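Local coordinates for probable outer membrane protein (Pseudomonas aeruginosa, PDB 3DWO) that probably lets long-chain fatty acids and other hydrophobic compounds cross the outer membrane, as a beta-barrel channel of the FadL family, at residues A[31-36]-A[217-222]; A[42-47]-A[438-443]; A[176-181]-A[195-200]; A[246-251]-A[272-277]. One frame throughout, in Å; residues are numbered along the deposited sequence.

How the contacts relate
The four contacts mark two ends of a FadL-type beta barrel. Contacts 1 and 2 share one end, with centres about 19 Å apart and no touch between them. Contact 2 closes the barrel by pairing its first and last strands. Contact 1 packs the probable N-terminal hatch against the wall. Contacts 3 and 4 lie on the other side of the chain's centre, with centres about 13 Å apart. They meet where Ser200 N reaches Asp250 OD1 at 2.7 Å, probably a weak hydrogen bond. The two groups are 50 to 56 Å apart, centre to centre. Bound C8E detergent touches Tyr180 in contact 3 and Leu272 in contact 4.

Contact 1 (A[31-36]-A[217-222]); sequences FNNPAA and GAVWKP
Van der Waals packing of methyl groups, on each other and on strand backbone, carries most of this contact. The CB of Ala35 presses onto the strand backbone, 3.4 Å from Gly217 O and 3.6 Å from Ala218 CA. On the strand side one branch of Val219 does the work. Its CG2 is anti to the carbonyl carbon, and this turns the methyl to the turn. CG2 comes within 3.8 Å of Ala35 CB, and equally near Ala36 CB. It also lies 3.4 Å from Ala36 N, against the backbone of the turn.

The polar part is local to 31-36. Two turns overlap here. Ala36 N donates to Asn33 O at 3.1 Å, which closes the beta turn Asn33 to Ala36. Ala35 N gives a weak bond to Asn33 OD1, 3.3 Å long and bent to 129°, which closes an Asx turn over Asn33, Pro34 and Ala35. Asn33 CG is anti to its backbone N (chi1 -165°), which sets the amide against the strand. Its OD1 lies 3.6 Å from the CA of Gly217. This approach depends on Gly217 having no CB, which would collide with that oxygen.

Segment 31-36 corresponds to the N-terminal hatch of FadL-type channels. Strand 201-220 is part of the barrel wall. Leu22 touches both Ala36 and Val219, and Ala35 O accepts from Ser159 OG of the next strand.

The hatch therefore meets the wall by methyl packing and close backbone approach, while the weak Asx bond helps to shape the turn that presents those methyls.

Contact 2 (A[42-47]-A[438-443]); sequences KRIAQL and SATYDF
Tyr441 O is gripped by two N-H groups. Ala45 N gives the main bond, 3.1 Å long and nearly straight, from above the carbonyl plane. Phe443 N gives a weak second one across the inverse gamma turn centred on Asp442. The return bond of the antiparallel pair, from Tyr441 N to Ala45 O, is 2.8 Å and runs nearly along the C=O axis. Leu47 and Ala439 form the next hydrogen-bonded pair.

Between these lies the non-hydrogen-bonded pair of Gln46 and Thr440. Their side chains run side by side on the plug-facing side. CG of Gln46 is anti to the backbone N (chi1 -179°) and the chain stays extended beyond it. NE2 donates to Thr440 OG1 at 2.8 Å, close to its amide plane. Ile44 CG2 and Thr440 CG2 pack tightly at 3.5 Å.

Beyond the strand ends, Lys42 NZ forms a salt bridge with Asp442 OD1, though the placing of that oxygen is less sure. Phe443 CG takes the crowded position between backbone N and carbonyl carbon (chi1 48°). The ring edge then meets Arg43 O and Ile44 N, while CZ lies 3.5 Å from Ala45 CB.

This is the seam that closes the barrel, first strand against last. Strand 93-105 flanks 44-63 on its other edge, and 395-411 flanks 423-441. From the plug, Asn9 holds Gln46 OE1, and Thr10 of helix 10-14 bonds Ser438 OG.

Contact 3 (A[176-181]-A[195-200]); sequences NLDLYA and PASNSS. With C8E ((hydroxyethyloxy)tri(ethyloxy)octane), chain C.
The Tyr180 ring has the detergent C8E on one face, with ether O15 over the ring centre, 3.2 Å above the plane. Ser199 CB lies 3.6 Å from Tyr180 CD2, and the Phe194 ring meets Tyr180 at about 45°. A second flat group, the Asp178 carboxylate, is the N-cap of helix 179-184, which follows barrel strand 158-177. Asp178 CG is anti to its backbone N (chi1 -176°). Two N-H groups come from above the carboxylate plane: Ala181 N to OD1 at 3.2 Å, the capping bond, and Ser197 N to OD2 at 2.7 Å.

The helix start gains a further acceptor from the returning loop. Tyr180 N donates to Ser199 OG at 3.0 Å, almost straight at 175°. The N-H groups of Ala181 and Ser197, with the helix N-terminus, would tend to stabilise a charged Asp178.

Leu179 and Tyr180 touch helix 253-259, and the detergent lies alongside both residues. The setting resembles the groove between extracellular loops where FadL binds detergent. Leu177 CD1 adds a looser touch on the C8E alkyl tail. One water donates to Asp178 OD1 and Pro195 O and accepts from Asn198 N at 2.9 Å; a second links Asp178 OD2 with Ser197 OG.

Contact 4 (A[246-251]-A[272-277]); sequences LYDHDG and LRMGAS
The tight part centres on Leu246. Its N-H donates to Met274 O at 2.9 Å with an angle of 160°, arriving from above the carbonyl plane. Leu246 CG is anti to the carbonyl carbon (chi1 -64°), which puts CD1 on Arg273 O at 3.2 Å. That methyl is therefore held against the peptide carbonyls of the opposite segment.

Around this point the packing loosens. Leu246 CD2 is 4.3 Å from Leu272 CD2 and 4.5 Å from Met274 SD. Met274 curls back on itself, with bends at chi2 and chi3. The curl brings its terminal CE across Asp248 at about a right angle, 3.4 Å from OD2. CE is also 3.7 Å from Leu246 O. Asp248 and Met274 are only partly buried. Arg273 is exposed, and its side chain sets off away from segment 246-251. Its NE is held by Asp271 in a salt bridge.

The contact closes what is probably an extracellular loop, carrying helices 253-259 and 262-266. Ile258 of the first helix packs on both Leu246 and Met274, and Met203 of strand 201-220 also touches Leu246. The pairing goes on between Ala276 and Tyr244, where strand 275-281 runs antiparallel to strand 226-248. Leu272 also touches a bound C8E molecule.

Between the two segments a single backbone hydrogen bond gives the polar grip, leucine and methionine side chains provide the rest, and the strand pairing continues beyond them. The Met274 methyl beside the Asp248 carboxylate may gain a slight electrostatic attraction, since a carbon next to sulfur carries some positive charge.

Contact 1 (A[31-36]-A[217-222])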
loop_
_atom_site.group_PDB
_atom_site.type_symbol
_atom_site.label_atom_id
_atom_site.label_comp_id
_atom_site.label_asym_id
_atom_site.label_seq_id
_atom_site.Cartn_x
_atom_site.Cartn_y
_atom_site.Cartn_z
ATOM N N PHE A 31 14.801 -8.341 -7.772
ATOM C CA PHE A 31 13.991 -8.316 -6.558
ATOM C C PHE A 31 12.828 -9.307 -6.579
ATOM O O PHE A 31 12.675 -10.112 -5.663
ATOM C CB PHE A 31 13.444 -6.902 -6.320
ATOM C CG PHE A 31 12.499 -6.800 -5.152
ATOM C CD1 PHE A 31 12.957 -6.965 -3.849
ATOM C CD2 PHE A 31 11.143 -6.556 -5.359
ATOM C CE1 PHE A 31 12.078 -6.888 -2.768
ATOM C CE2 PHE A 31 10.255 -6.477 -4.283
ATOM C CZ PHE A 31 10.723 -6.643 -2.986
ATOM N N ASN A 32 12.022 -9.245 -7.632
ATOM C CA ASN A 32 10.846 -10.097 -7.768
ATOM C C ASN A 32 11.114 -11.608 -7.733
ATOM O O ASN A 32 10.401 -12.351 -7.056
ATOM C CB ASN A 32 10.089 -9.668 -9.023
ATOM C CG ASN A 32 9.638 -8.209 -8.942
ATOM O OD1 ASN A 32 8.976 -7.813 -7.980
ATOM N ND2 ASN A 32 10.002 -7.405 -9.940
ATOM N N ASN A 33 12.122 -12.067 -8.464
ATOM C CA ASN A 33 12.502 -13.476 -8.430
ATOM C C ASN A 33 13.969 -13.501 -8.813
ATOM O O ASN A 33 14.317 -13.620 -9.988
ATOM C CB ASN A 33 11.693 -14.339 -9.406
ATOM C CG ASN A 33 11.830 -15.834 -9.102
ATOM O OD1 ASN A 33 12.921 -16.316 -8.784
ATOM N ND2 ASN A 33 10.724 -16.568 -9.195
ATOM N N PRO A 34 14.854 -13.371 -7.815
ATOM C CA PRO A 34 16.300 -13.371 -8.045
ATOM C C PRO A 34 16.830 -14.580 -8.821
ATOM O O PRO A 34 17.829 -14.477 -9.528
ATOM C CB PRO A 34 16.873 -13.261 -6.627
ATOM C CG PRO A 34 15.818 -13.905 -5.773
ATOM C CD PRO A 34 14.546 -13.363 -6.374
ATOM N N ALA A 35 16.158 -15.719 -8.704
ATOM C CA ALA A 35 16.596 -16.919 -9.411
ATOM C C ALA A 35 16.646 -16.717 -10.927
ATOM O O ALA A 35 17.551 -17.221 -11.590
ATOM C CB ALA A 35 15.679 -18.093 -9.068
ATOM N N ALA A 36 15.682 -15.976 -11.470
ATOM C CA ALA A 36 15.614 -15.726 -12.909
ATOM C C ALA A 36 16.832 -14.964 -13.415
ATOM O O ALA A 36 17.097 -14.896 -14.618
ATOM C CB ALA A 36 14.339 -14.956 -13.246
ATOM N N GLY A 217 13.802 -17.334 -4.408
ATOM C CA GLY A 217 13.064 -17.798 -5.560
ATOM C C GLY A 217 13.717 -18.959 -6.278
ATOM O O GLY A 217 14.872 -19.305 -6.030
ATOM N N ALA A 218 12.958 -19.560 -7.181
ATOM C CA ALA A 218 13.437 -20.684 -7.963
ATOM C C ALA A 218 12.839 -20.575 -9.355
ATOM O O ALA A 218 11.703 -20.132 -9.516
ATOM C CB ALA A 218 13.017 -21.991 -7.308
ATOM N N VAL A 219 13.617 -20.963 -10.359
ATOM C CA VAL A 219 13.160 -20.930 -11.740
ATOM C C VAL A 219 13.431 -22.283 -12.382
ATOM O O VAL A 219 14.476 -22.895 -12.149
ATOM C CB VAL A 219 13.880 -19.836 -12.555
ATOM C CG1 VAL A 219 13.592 -20.013 -14.036
ATOM C CG2 VAL A 219 13.417 -18.464 -12.096
ATOM N N TRP A 220 12.476 -22.739 -13.185
ATOM C CA TRP A 220 12.578 -24.016 -13.868
ATOM C C TRP A 220 12.171 -23.859 -15.329
ATOM O O TRP A 220 11.034 -23.486 -15.626
ATOM C CB TRP A 220 11.679 -25.040 -13.169
ATOM C CG TRP A 220 11.663 -26.398 -13.798
ATOM C CD1 TRP A 220 12.739 -27.103 -14.261
ATOM C CD2 TRP A 220 10.523 -27.252 -13.966
ATOM N NE1 TRP A 220 12.340 -28.342 -14.701
ATOM C CE2 TRP A 220 10.986 -28.460 -14.532
ATOM C CE3 TRP A 220 9.156 -27.113 -13.689
ATOM C CZ2 TRP A 220 10.127 -29.529 -14.827
ATOM C CZ3 TRP A 220 8.302 -28.178 -13.984
ATOM C CH2 TRP A 220 8.794 -29.369 -14.546
ATOM N N LYS A 221 13.109 -24.123 -16.236
ATOM C CA LYS A 221 12.844 -24.027 -17.671
ATOM C C LYS A 221 12.777 -25.440 -18.243
ATOM O O LYS A 221 13.784 -25.992 -18.684
ATOM C CB LYS A 221 13.950 -23.236 -18.372
ATOM C CG LYS A 221 14.192 -21.861 -17.780
ATOM C CD LYS A 221 15.121 -21.023 -18.650
ATOM C CE LYS A 221 14.389 -20.427 -19.849
ATOM N NZ LYS A 221 13.790 -21.460 -20.749
ATOM N N PRO A 222 11.582 -26.044 -18.237
ATOM C CA PRO A 222 11.386 -27.400 -18.747
ATOM C C PRO A 222 11.637 -27.607 -20.234
ATOM O O PRO A 222 12.329 -28.551 -20.618
ATOM C CB PRO A 222 9.932 -27.701 -18.385
ATOM C CG PRO A 222 9.683 -26.838 -17.201
ATOM C CD PRO A 222 10.350 -25.554 -17.602
#

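Contact 2 (A[42-47]-A[438-443])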
loop_
_atom_site.group_PDB
_atom_site.type_symbol
_atom_site.label_atom_id
_atom_site.label_comp_id
_atom_site.label_asym_id
_atom_site.label_seq_id
_atom_site.Cartn_x
_atom_site.Cartn_y
_atom_site.Cartn_z
ATOM N N LYS A 42 23.826 -10.780 -19.541
ATOM C CA LYS A 42 24.663 -9.581 -19.521
ATOM C C LYS A 42 24.293 -8.543 -18.472
ATOM O O LYS A 42 23.290 -8.676 -17.774
ATOM C CB LYS A 42 24.670 -8.924 -20.905
ATOM C CG LYS A 42 23.379 -9.097 -21.685
ATOM C CD LYS A 42 22.171 -8.602 -20.914
ATOM C CE LYS A 42 20.886 -8.971 -21.641
ATOM N NZ LYS A 42 20.890 -8.485 -23.050
ATOM N N ARG A 43 25.127 -7.509 -18.371
ATOM C CA ARG A 43 24.919 -6.421 -17.424
ATOM C C ARG A 43 23.771 -5.541 -17.887
ATOM O O ARG A 43 23.750 -5.097 -19.033
ATOM C CB ARG A 43 26.165 -5.543 -17.314
ATOM C CG ARG A 43 27.394 -6.192 -16.718
ATOM C CD ARG A 43 28.480 -5.135 -16.572
ATOM N NE ARG A 43 29.706 -5.638 -15.959
ATOM C CZ ARG A 43 30.712 -4.857 -15.571
ATOM N NH1 ARG A 43 30.632 -3.541 -15.732
ATOM N NH2 ARG A 43 31.797 -5.387 -15.019
ATOM N N ILE A 44 22.824 -5.279 -16.992
ATOM C CA ILE A 44 21.691 -4.434 -17.327
ATOM C C ILE A 44 21.378 -3.460 -16.196
ATOM O O ILE A 44 21.315 -3.843 -15.024
ATOM C CB ILE A 44 20.430 -5.272 -17.624
ATOM C CG1 ILE A 44 20.749 -6.347 -18.662
ATOM C CG2 ILE A 44 19.328 -4.376 -18.176
ATOM C CD1 ILE A 44 19.566 -7.222 -19.021
ATOM N N ALA A 45 21.207 -2.195 -16.564
ATOM C CA ALA A 45 20.876 -1.130 -15.624
ATOM C C ALA A 45 19.548 -0.569 -16.114
ATOM O O ALA A 45 19.382 -0.321 -17.307
ATOM C CB ALA A 45 21.947 -0.052 -15.647
ATOM N N GLN A 46 18.601 -0.365 -15.203
ATOM C CA GLN A 46 17.289 0.128 -15.601
ATOM C C GLN A 46 16.642 1.066 -14.589
ATOM O O GLN A 46 16.696 0.831 -13.384
ATOM C CB GLN A 46 16.367 -1.067 -15.846
ATOM C CG GLN A 46 14.963 -0.726 -16.296
ATOM C CD GLN A 46 14.096 -1.967 -16.425
ATOM O OE1 GLN A 46 13.838 -2.664 -15.441
ATOM N NE2 GLN A 46 13.653 -2.255 -17.640
ATOM N N LEU A 47 16.030 2.131 -15.093
ATOM C CA LEU A 47 15.345 3.093 -14.247
ATOM C C LEU A 47 13.910 3.266 -14.723
ATOM O O LEU A 47 13.657 3.469 -15.910
ATOM C CB LEU A 47 16.044 4.450 -14.274
ATOM C CG LEU A 47 15.237 5.556 -13.577
ATOM C CD1 LEU A 47 15.028 5.207 -12.106
ATOM C CD2 LEU A 47 15.963 6.887 -13.711
ATOM N N SER A 438 10.351 3.982 -18.743
ATOM C CA SER A 438 11.643 3.478 -18.282
ATOM C C SER A 438 12.731 3.510 -19.344
ATOM O O SER A 438 12.456 3.539 -20.540
ATOM C CB SER A 438 11.515 2.039 -17.784
ATOM O OG SER A 438 11.320 1.154 -18.872
ATOM N N ALA A 439 13.975 3.493 -18.884
ATOM C CA ALA A 439 15.133 3.491 -19.763
ATOM C C ALA A 439 15.992 2.323 -19.321
ATOM O O ALA A 439 16.379 2.236 -18.158
ATOM C CB ALA A 439 15.905 4.794 -19.628
ATOM N N THR A 440 16.273 1.415 -20.245
ATOM C CA THR A 440 17.084 0.246 -19.936
ATOM C C THR A 440 18.387 0.306 -20.719
ATOM O O THR A 440 18.377 0.452 -21.942
ATOM C CB THR A 440 16.347 -1.050 -20.308
ATOM O OG1 THR A 440 15.035 -1.037 -19.731
ATOM C CG2 THR A 440 17.115 -2.257 -19.800
ATOM N N TYR A 441 19.508 0.200 -20.013
ATOM C CA TYR A 441 20.805 0.246 -20.664
ATOM C C TYR A 441 21.508 -1.101 -20.582
ATOM O O TYR A 441 21.915 -1.547 -19.509
ATOM C CB TYR A 441 21.679 1.335 -20.040
ATOM C CG TYR A 441 22.896 1.666 -20.875
ATOM C CD1 TYR A 441 22.769 1.976 -22.229
ATOM C CD2 TYR A 441 24.173 1.673 -20.314
ATOM C CE1 TYR A 441 23.880 2.282 -23.005
ATOM C CE2 TYR A 441 25.294 1.981 -21.082
ATOM C CZ TYR A 441 25.140 2.284 -22.428
ATOM O OH TYR A 441 26.243 2.580 -23.198
ATOM N N ASP A 442 21.643 -1.746 -21.735
ATOM C CA ASP A 442 22.285 -3.047 -21.823
ATOM C C ASP A 442 23.778 -2.894 -22.096
ATOM O O ASP A 442 24.284 -3.386 -23.103
ATOM C CB ASP A 442 21.644 -3.867 -22.945
ATOM C CG ASP A 442 22.191 -5.277 -23.019
ATOM O OD1 ASP A 442 21.885 -6.074 -22.107
ATOM O OD2 ASP A 442 22.931 -5.585 -23.979
ATOM N N PHE A 443 24.482 -2.210 -21.202
ATOM C CA PHE A 443 25.914 -2.011 -21.386
ATOM C C PHE A 443 26.728 -3.278 -21.182
ATOM O O PHE A 443 27.088 -3.633 -20.060
ATOM C CB PHE A 443 26.447 -0.896 -20.469
ATOM C CG PHE A 443 26.009 -1.001 -19.027
ATOM C CD1 PHE A 443 26.386 -0.018 -18.118
ATOM C CD2 PHE A 443 25.219 -2.058 -18.578
ATOM C CE1 PHE A 443 25.981 -0.080 -16.790
ATOM C CE2 PHE A 443 24.810 -2.129 -17.252
ATOM C CZ PHE A 443 25.193 -1.138 -16.355
#

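Contact 3 (A[176-181]-A[195-200])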
loop_
_atom_site.group_PDB
_atom_site.type_symbol
_atom_site.label_atom_id
_atom_site.label_comp_id
_atom_site.label_asym_id
_atom_site.label_seq_id
_atom_site.Cartn_x
_atom_site.Cartn_y
_atom_site.Cartn_z
ATOM N N ASN A 176 -10.068 12.813 13.960
ATOM C CA ASN A 176 -10.681 13.648 14.977
ATOM C C ASN A 176 -11.042 12.813 16.193
ATOM O O ASN A 176 -11.470 11.662 16.054
ATOM C CB ASN A 176 -11.954 14.295 14.452
ATOM C CG ASN A 176 -12.627 15.165 15.497
ATOM O OD1 ASN A 176 -12.065 16.174 15.925
ATOM N ND2 ASN A 176 -13.831 14.773 15.921
ATOM N N LEU A 177 -10.866 13.393 17.377
ATOM C CA LEU A 177 -11.220 12.726 18.620
ATOM C C LEU A 177 -12.241 13.621 19.304
ATOM O O LEU A 177 -12.079 14.843 19.359
ATOM C CB LEU A 177 -10.021 12.570 19.557
ATOM C CG LEU A 177 -8.747 11.848 19.130
ATOM C CD1 LEU A 177 -7.866 11.692 20.372
ATOM C CD2 LEU A 177 -9.058 10.479 18.519
ATOM N N ASP A 178 -13.284 12.998 19.833
ATOM C CA ASP A 178 -14.358 13.692 20.532
ATOM C C ASP A 178 -14.380 13.147 21.974
ATOM O O ASP A 178 -15.076 12.165 22.259
ATOM C CB ASP A 178 -15.676 13.374 19.817
ATOM C CG ASP A 178 -16.844 14.121 20.384
ATOM O OD1 ASP A 178 -16.756 14.580 21.540
ATOM O OD2 ASP A 178 -17.863 14.235 19.672
ATOM N N LEU A 179 -13.619 13.774 22.873
ATOM C CA LEU A 179 -13.544 13.321 24.269
ATOM C C LEU A 179 -14.882 13.144 24.997
ATOM O O LEU A 179 -15.046 12.195 25.765
ATOM C CB LEU A 179 -12.656 14.252 25.106
ATOM C CG LEU A 179 -11.177 14.442 24.761
ATOM C CD1 LEU A 179 -10.431 14.800 26.038
ATOM C CD2 LEU A 179 -10.585 13.187 24.164
ATOM N N TYR A 180 -15.820 14.061 24.795
ATOM C CA TYR A 180 -17.118 13.935 25.450
ATOM C C TYR A 180 -17.848 12.684 24.959
ATOM O O TYR A 180 -18.478 11.974 25.750
ATOM C CB TYR A 180 -17.987 15.164 25.182
ATOM C CG TYR A 180 -17.843 16.258 26.212
ATOM C CD1 TYR A 180 -18.069 16.001 27.566
ATOM C CD2 TYR A 180 -17.486 17.548 25.837
ATOM C CE1 TYR A 180 -17.942 17.005 28.521
ATOM C CE2 TYR A 180 -17.354 18.561 26.784
ATOM C CZ TYR A 180 -17.581 18.280 28.121
ATOM O OH TYR A 180 -17.432 19.274 29.055
ATOM N N ALA A 181 -17.765 12.426 23.655
ATOM C CA ALA A 181 -18.412 11.252 23.071
ATOM C C ALA A 181 -17.757 9.990 23.621
ATOM O O ALA A 181 -18.432 9.011 23.911
ATOM C CB ALA A 181 -18.306 11.282 21.546
ATOM N N PRO A 195 -23.384 15.821 24.510
ATOM C CA PRO A 195 -23.635 15.998 23.078
ATOM C C PRO A 195 -22.347 15.800 22.270
ATOM O O PRO A 195 -21.247 16.096 22.743
ATOM C CB PRO A 195 -24.175 17.423 23.001
ATOM C CG PRO A 195 -23.423 18.111 24.083
ATOM C CD PRO A 195 -23.465 17.108 25.223
ATOM N N ALA A 196 -22.483 15.289 21.055
ATOM C CA ALA A 196 -21.321 15.053 20.214
ATOM C C ALA A 196 -20.837 16.318 19.514
ATOM O O ALA A 196 -21.575 17.295 19.372
ATOM C CB ALA A 196 -21.644 13.981 19.175
ATOM N N SER A 197 -19.580 16.286 19.087
ATOM C CA SER A 197 -18.959 17.390 18.365
ATOM C C SER A 197 -18.819 18.729 19.089
ATOM O O SER A 197 -18.708 19.775 18.444
ATOM C CB SER A 197 -19.680 17.585 17.029
ATOM O OG SER A 197 -19.531 16.425 16.221
ATOM N N ASN A 198 -18.835 18.704 20.419
ATOM C CA ASN A 198 -18.632 19.921 21.195
ATOM C C ASN A 198 -17.139 19.955 21.460
ATOM O O ASN A 198 -16.484 20.966 21.224
ATOM C CB ASN A 198 -19.406 19.882 22.507
ATOM C CG ASN A 198 -20.853 20.256 22.324
ATOM O OD1 ASN A 198 -21.553 19.675 21.498
ATOM N ND2 ASN A 198 -21.311 21.232 23.086
ATOM N N SER A 199 -16.603 18.840 21.947
ATOM C CA SER A 199 -15.172 18.738 22.169
ATOM C C SER A 199 -14.624 18.164 20.860
ATOM O O SER A 199 -15.286 17.349 20.208
ATOM C CB SER A 199 -14.861 17.783 23.331
ATOM O OG SER A 199 -15.394 16.490 23.095
ATOM N N SER A 200 -13.447 18.613 20.446
ATOM C CA SER A 200 -12.841 18.108 19.220
ATOM C C SER A 200 -11.377 18.501 19.121
ATOM O O SER A 200 -11.001 19.666 19.339
ATOM C CB SER A 200 -13.580 18.610 17.974
ATOM O OG SER A 200 -13.261 19.957 17.700
HETATM C C1 C8E C . -7.077 7.580 20.756
HETATM C C2 C8E C . -7.849 7.286 21.951
HETATM C C3 C8E C . -8.474 8.452 22.558
HETATM C C4 C8E C . -9.073 8.015 23.808
HETATM C C5 C8E C . -9.902 9.120 24.335
HETATM C C6 C8E C . -10.611 8.689 25.512
HETATM C C7 C8E C . -11.126 9.964 25.987
HETATM C C8 C8E C . -11.833 9.715 27.248
HETATM O O9 C8E C . -12.554 10.631 28.049
HETATM C C10 C8E C . -11.898 11.759 28.590
HETATM C C11 C8E C . -12.945 12.461 29.388
HETATM O O12 C8E C . -13.254 13.754 28.853
HETATM C C13 C8E C . -14.416 14.372 29.459
HETATM C C14 C8E C . -14.985 15.787 29.147
HETATM O O15 C8E C . -14.683 16.766 28.103
HETATM C C16 C8E C . -13.644 17.660 28.537
HETATM C C17 C8E C . -14.130 18.927 29.260
HETATM O O18 C8E C . -13.341 19.618 30.253
HETATM C C19 C8E C . -13.590 19.133 31.599
HETATM C C20 C8E C . -12.621 19.386 32.810
HETATM O O21 C8E C . -12.719 18.523 33.949
HETATM O O HOH W 1 -18.586 16.453 22.267
HETATM O O HOH W 2 -17.273 14.743 16.632
#

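Contact 4 (A[246-251]-A[272-277])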
loop_
_atom_site.group_PDB
_atom_site.type_symbol
_atom_site.label_atom_id
_atom_site.label_comp_id
_atom_site.label_asym_id
_atom_site.label_seq_id
_atom_site.Cartn_x
_atom_site.Cartn_y
_atom_site.Cartn_z
ATOM N N LEU A 246 -2.068 15.926 19.911
ATOM C CA LEU A 246 -3.451 16.275 19.675
ATOM C C LEU A 246 -3.511 17.767 19.420
ATOM O O LEU A 246 -3.026 18.552 20.230
ATOM C CB LEU A 246 -4.310 15.936 20.896
ATOM C CG LEU A 246 -4.453 14.478 21.334
ATOM C CD1 LEU A 246 -3.091 13.855 21.551
ATOM C CD2 LEU A 246 -5.252 14.426 22.623
ATOM N N TYR A 247 -4.083 18.152 18.286
ATOM C CA TYR A 247 -4.229 19.561 17.970
ATOM C C TYR A 247 -5.663 19.934 18.300
ATOM O O TYR A 247 -6.567 19.727 17.490
ATOM C CB TYR A 247 -3.947 19.832 16.489
ATOM C CG TYR A 247 -4.520 21.153 16.020
ATOM C CD1 TYR A 247 -4.373 22.310 16.788
ATOM C CD2 TYR A 247 -5.262 21.235 14.844
ATOM C CE1 TYR A 247 -4.960 23.519 16.402
ATOM C CE2 TYR A 247 -5.852 22.437 14.446
ATOM C CZ TYR A 247 -5.700 23.574 15.234
ATOM O OH TYR A 247 -6.321 24.752 14.876
ATOM N N ASP A 248 -5.870 20.478 19.495
ATOM C CA ASP A 248 -7.208 20.867 19.931
ATOM C C ASP A 248 -7.680 22.197 19.350
ATOM O O ASP A 248 -6.911 23.148 19.247
ATOM C CB ASP A 248 -7.263 20.947 21.458
ATOM C CG ASP A 248 -6.275 21.957 22.028
ATOM O OD1 ASP A 248 -6.699 22.819 22.826
ATOM O OD2 ASP A 248 -5.076 21.884 21.682
ATOM N N HIS A 249 -8.953 22.243 18.968
ATOM C CA HIS A 249 -9.595 23.444 18.427
ATOM C C HIS A 249 -10.974 23.329 19.050
ATOM O O HIS A 249 -12.020 23.316 18.385
ATOM C CB HIS A 249 -9.633 23.397 16.894
ATOM C CG HIS A 249 -9.982 22.055 16.330
ATOM N ND1 HIS A 249 -11.225 21.768 15.803
ATOM C CD2 HIS A 249 -9.238 20.932 16.174
ATOM C CE1 HIS A 249 -11.230 20.531 15.342
ATOM N NE2 HIS A 249 -10.037 20.000 15.554
ATOM N N ASP A 250 -10.909 23.263 20.374
ATOM C CA ASP A 250 -12.022 23.042 21.284
ATOM C C ASP A 250 -12.376 24.193 22.214
ATOM O O ASP A 250 -13.346 24.103 22.968
ATOM C CB ASP A 250 -11.638 21.855 22.169
ATOM C CG ASP A 250 -12.612 20.753 22.088
ATOM O OD1 ASP A 250 -12.303 19.661 22.597
ATOM O OD2 ASP A 250 -13.692 20.991 21.512
ATOM N N GLY A 251 -11.573 25.246 22.205
ATOM C CA GLY A 251 -11.833 26.334 23.122
ATOM C C GLY A 251 -11.294 25.884 24.474
ATOM O O GLY A 251 -11.707 26.379 25.521
ATOM N N LEU A 272 -3.490 9.036 28.252
ATOM C CA LEU A 272 -3.508 9.954 27.125
ATOM C C LEU A 272 -2.988 11.341 27.516
ATOM O O LEU A 272 -3.344 11.884 28.566
ATOM C CB LEU A 272 -4.929 10.068 26.571
ATOM C CG LEU A 272 -5.088 10.948 25.329
ATOM C CD1 LEU A 272 -4.376 10.284 24.149
ATOM C CD2 LEU A 272 -6.564 11.150 25.019
ATOM N N ARG A 273 -2.150 11.913 26.657
ATOM C CA ARG A 273 -1.574 13.232 26.905
ATOM C C ARG A 273 -1.750 14.102 25.665
ATOM O O ARG A 273 -2.271 13.636 24.648
ATOM C CB ARG A 273 -0.088 13.090 27.238
ATOM C CG ARG A 273 0.192 12.137 28.397
ATOM C CD ARG A 273 1.683 11.863 28.533
ATOM N NE ARG A 273 1.975 10.904 29.595
ATOM C CZ ARG A 273 3.193 10.447 29.879
ATOM N NH1 ARG A 273 4.243 10.861 29.179
ATOM N NH2 ARG A 273 3.364 9.575 30.867
ATOM N N MET A 274 -1.321 15.358 25.739
ATOM C CA MET A 274 -1.455 16.245 24.592
ATOM C C MET A 274 -0.432 15.875 23.526
ATOM O O MET A 274 -0.552 16.277 22.372
ATOM C CB MET A 274 -1.285 17.714 25.012
ATOM C CG MET A 274 -2.464 18.267 25.808
ATOM S SD MET A 274 -4.066 18.020 24.965
ATOM C CE MET A 274 -4.012 19.340 23.752
ATOM N N GLY A 275 0.562 15.092 23.928
ATOM C CA GLY A 275 1.605 14.654 23.018
ATOM C C GLY A 275 2.556 13.703 23.728
ATOM O O GLY A 275 2.793 13.851 24.919
ATOM N N ALA A 276 3.094 12.724 23.009
ATOM C CA ALA A 276 4.015 11.767 23.610
ATOM C C ALA A 276 4.642 10.910 22.522
ATOM O O ALA A 276 4.228 10.966 21.370
ATOM C CB ALA A 276 3.269 10.878 24.611
ATOM N N SER A 277 5.649 10.124 22.886
ATOM C CA SER A 277 6.301 9.248 21.918
ATOM C C SER A 277 5.296 8.134 21.617
ATOM O O SER A 277 4.345 7.941 22.377
ATOM C CB SER A 277 7.591 8.678 22.510
ATOM O OG SER A 277 7.315 7.947 23.686
#